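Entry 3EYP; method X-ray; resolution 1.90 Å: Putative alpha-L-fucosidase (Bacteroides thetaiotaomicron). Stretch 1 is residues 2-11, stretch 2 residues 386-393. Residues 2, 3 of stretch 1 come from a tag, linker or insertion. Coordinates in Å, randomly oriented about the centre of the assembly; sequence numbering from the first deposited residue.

Stretch 1, residues 2-11: SLAPCGLVPS
Stretch 2 (386-393) VIELGHRT

Irregular segments distant in sequence can be joined by backbone polar groups, with side chains sealing the seam, and residues 2-11 and 386-393 of this putative alpha-L-fucosidase illustrate the principle. Stretch 1 is extended, with phi near -70 to -130° and psi near 120 to 165° through most of its length, broken at Gly7 (70/-147°), whose positive phi favours glycine. Stretch 2 makes a 3-10 turn at 387-389, closed by Leu389 N to Val386 O and Gly390 N to Ile387 O (both 3.0 Å). In register, Pro5 CA lies 4.1 Å from Leu389 CA, and Cys6 CA 5.1 Å from Gly390 CA. Together the stretches bury 480 Å².

Two direct hydrogen bonds cross the seam. Cys6 N donates to Leu389 O (2.8 Å, 156°), and Arg392 NH2 to Ala4 O (3.0 Å, 150°). Arg392 (m, t, p, chi4 81°) starts sideways, but its end reaches stretch 1; NH2 also donates to Leu389 O (3.1 Å), so one nitrogen ties both backbones.

Waters extend this network. One donates to Ala4 O (3.1 Å) and accepts from Arg392 NH1 (3.0 Å); another donates to Cys6 O (3.0 Å) and Leu8 O (2.7 Å) while accepting from His391 N (3.0 Å).

Close backbone packing demands glycine at 390 (99/171°): a CB built there with ideal geometry would clash with Cys6 O, whereas the bare Gly390 CA makes a CA-H...O contact with Cys6 O at 3.5 Å.

Apolar groups fill the remainder. Tag-derived Leu3 (m, p) places CD2 3.8 Å from CD1 of Leu389 (m, t) and over one guanidinium face of Arg392. Pro5 CB approaches Leu389 CD2 at 4.2 Å. Val9 (m) sets CG1 3.5 Å from Glu388 O, and Pro10, C-gamma endo, brings CD within 3.2 Å of Ile387 O.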

# COMPACT_ATOMS: atom_id res chain seq x y z
N SER A 2 0.76 -30.76 6.44
CA SER A 2 0.65 -29.38 5.85
C SER A 2 -0.77 -29.12 5.41
O SER A 2 -1.45 -30.02 4.90
CB SER A 2 1.57 -29.26 4.64
OG SER A 2 0.87 -29.65 3.45
N LEU A 3 -1.21 -27.89 5.62
CA LEU A 3 -2.49 -27.44 5.08
C LEU A 3 -2.34 -27.22 3.61
O LEU A 3 -1.35 -26.69 3.18
CB LEU A 3 -2.97 -26.13 5.68
CG LEU A 3 -3.40 -26.11 7.12
CD1 LEU A 3 -2.21 -26.60 7.95
CD2 LEU A 3 -3.82 -24.71 7.50
N ALA A 4 -3.35 -27.61 2.87
CA ALA A 4 -3.46 -27.27 1.43
C ALA A 4 -3.88 -25.80 1.34
O ALA A 4 -4.67 -25.33 2.18
CB ALA A 4 -4.50 -28.11 0.76
N PRO A 5 -3.39 -25.07 0.33
CA PRO A 5 -3.91 -23.71 0.20
C PRO A 5 -5.36 -23.76 -0.23
O PRO A 5 -5.82 -24.75 -0.71
CB PRO A 5 -3.05 -23.08 -0.89
CG PRO A 5 -1.90 -23.99 -1.09
CD PRO A 5 -2.46 -25.38 -0.76
N CYS A 6 -6.05 -22.66 -0.06
CA CYS A 6 -7.44 -22.58 -0.43
C CYS A 6 -7.62 -21.47 -1.45
O CYS A 6 -7.28 -20.34 -1.18
CB CYS A 6 -8.21 -22.21 0.84
SG CYS A 6 -9.95 -21.89 0.57
N GLY A 7 -8.15 -21.82 -2.62
CA GLY A 7 -8.47 -20.84 -3.66
C GLY A 7 -7.26 -20.23 -4.30
O GLY A 7 -6.23 -20.87 -4.42
N LEU A 8 -7.39 -18.96 -4.70
CA LEU A 8 -6.25 -18.20 -5.30
C LEU A 8 -5.29 -17.71 -4.22
O LEU A 8 -5.68 -17.35 -3.11
CB LEU A 8 -6.81 -17.00 -6.13
CG LEU A 8 -7.76 -17.42 -7.28
CD1 LEU A 8 -8.06 -16.19 -8.11
CD2 LEU A 8 -7.21 -18.60 -8.14
N VAL A 9 -4.02 -17.73 -4.54
CA VAL A 9 -2.96 -17.39 -3.59
C VAL A 9 -1.96 -16.34 -4.15
O VAL A 9 -1.81 -16.17 -5.38
CB VAL A 9 -2.18 -18.70 -3.16
CG1 VAL A 9 -3.17 -19.77 -2.61
CG2 VAL A 9 -1.40 -19.24 -4.32
N PRO A 10 -1.29 -15.62 -3.28
CA PRO A 10 -0.37 -14.60 -3.73
C PRO A 10 0.93 -15.15 -4.28
O PRO A 10 1.39 -16.23 -3.88
CB PRO A 10 -0.08 -13.83 -2.46
CG PRO A 10 -0.20 -14.87 -1.38
CD PRO A 10 -1.40 -15.66 -1.81
N SER A 11 1.51 -14.37 -5.16
CA SER A 11 2.85 -14.64 -5.70
C SER A 11 3.94 -14.17 -4.75
O SER A 11 3.70 -13.51 -3.76
CB SER A 11 3.06 -13.95 -7.03
OG SER A 11 3.07 -12.55 -6.87
N VAL A 386 -2.66 -16.43 7.45
CA VAL A 386 -1.55 -17.01 6.70
C VAL A 386 -1.88 -16.87 5.22
O VAL A 386 -2.48 -17.71 4.64
CB VAL A 386 -1.31 -18.54 7.09
CG1 VAL A 386 -0.13 -19.13 6.30
CG2 VAL A 386 -1.05 -18.67 8.61
N ILE A 387 -1.46 -15.78 4.61
CA ILE A 387 -1.97 -15.44 3.29
C ILE A 387 -1.53 -16.31 2.14
O ILE A 387 -2.22 -16.44 1.15
CB ILE A 387 -1.79 -13.93 2.95
CG1 ILE A 387 -0.32 -13.53 2.96
CG2 ILE A 387 -2.62 -13.13 3.90
CD1 ILE A 387 -0.10 -12.02 2.52
N GLU A 388 -0.37 -16.93 2.30
CA GLU A 388 0.10 -17.94 1.34
C GLU A 388 -0.93 -19.06 1.17
O GLU A 388 -0.96 -19.76 0.15
CB GLU A 388 1.43 -18.56 1.81
CG GLU A 388 2.58 -17.60 1.86
CD GLU A 388 2.73 -16.87 3.19
OE1 GLU A 388 1.80 -16.91 4.05
OE2 GLU A 388 3.80 -16.26 3.40
N LEU A 389 -1.79 -19.20 2.16
CA LEU A 389 -2.73 -20.33 2.21
C LEU A 389 -4.11 -19.90 1.75
O LEU A 389 -5.05 -20.69 1.70
CB LEU A 389 -2.80 -20.95 3.61
CG LEU A 389 -1.56 -21.78 4.00
CD1 LEU A 389 -1.73 -22.43 5.36
CD2 LEU A 389 -1.24 -22.81 2.90
N GLY A 390 -4.23 -18.62 1.43
CA GLY A 390 -5.47 -18.08 0.83
C GLY A 390 -6.38 -17.40 1.80
O GLY A 390 -6.12 -17.40 2.98
N HIS A 391 -7.42 -16.74 1.28
CA HIS A 391 -8.51 -16.26 2.11
C HIS A 391 -9.31 -17.50 2.55
O HIS A 391 -10.05 -18.12 1.76
CB HIS A 391 -9.47 -15.30 1.39
CG HIS A 391 -9.00 -13.86 1.36
ND1 HIS A 391 -8.98 -13.05 2.48
CD2 HIS A 391 -8.67 -13.08 0.31
CE1 HIS A 391 -8.58 -11.83 2.12
NE2 HIS A 391 -8.38 -11.83 0.81
N ARG A 392 -9.19 -17.81 3.83
CA ARG A 392 -9.80 -19.05 4.37
C ARG A 392 -11.00 -18.75 5.21
O ARG A 392 -12.07 -19.26 5.00
CB ARG A 392 -8.76 -19.81 5.20
CG ARG A 392 -7.57 -20.19 4.39
CD ARG A 392 -6.48 -20.81 5.20
NE ARG A 392 -6.73 -22.21 5.49
CZ ARG A 392 -6.51 -23.22 4.67
NH1 ARG A 392 -6.80 -24.45 5.07
NH2 ARG A 392 -6.05 -23.03 3.44
N THR A 393 -10.78 -17.94 6.22
CA THR A 393 -11.88 -17.45 7.11
C THR A 393 -12.69 -16.34 6.45
O THR A 393 -12.14 -15.45 5.78
CB THR A 393 -11.31 -17.00 8.47
OG1 THR A 393 -10.66 -18.15 9.09
CG2 THR A 393 -12.40 -16.40 9.35
O HOH W 1 -7.33 -26.67 3.18
O HOH W 2 -7.91 -17.42 -1.57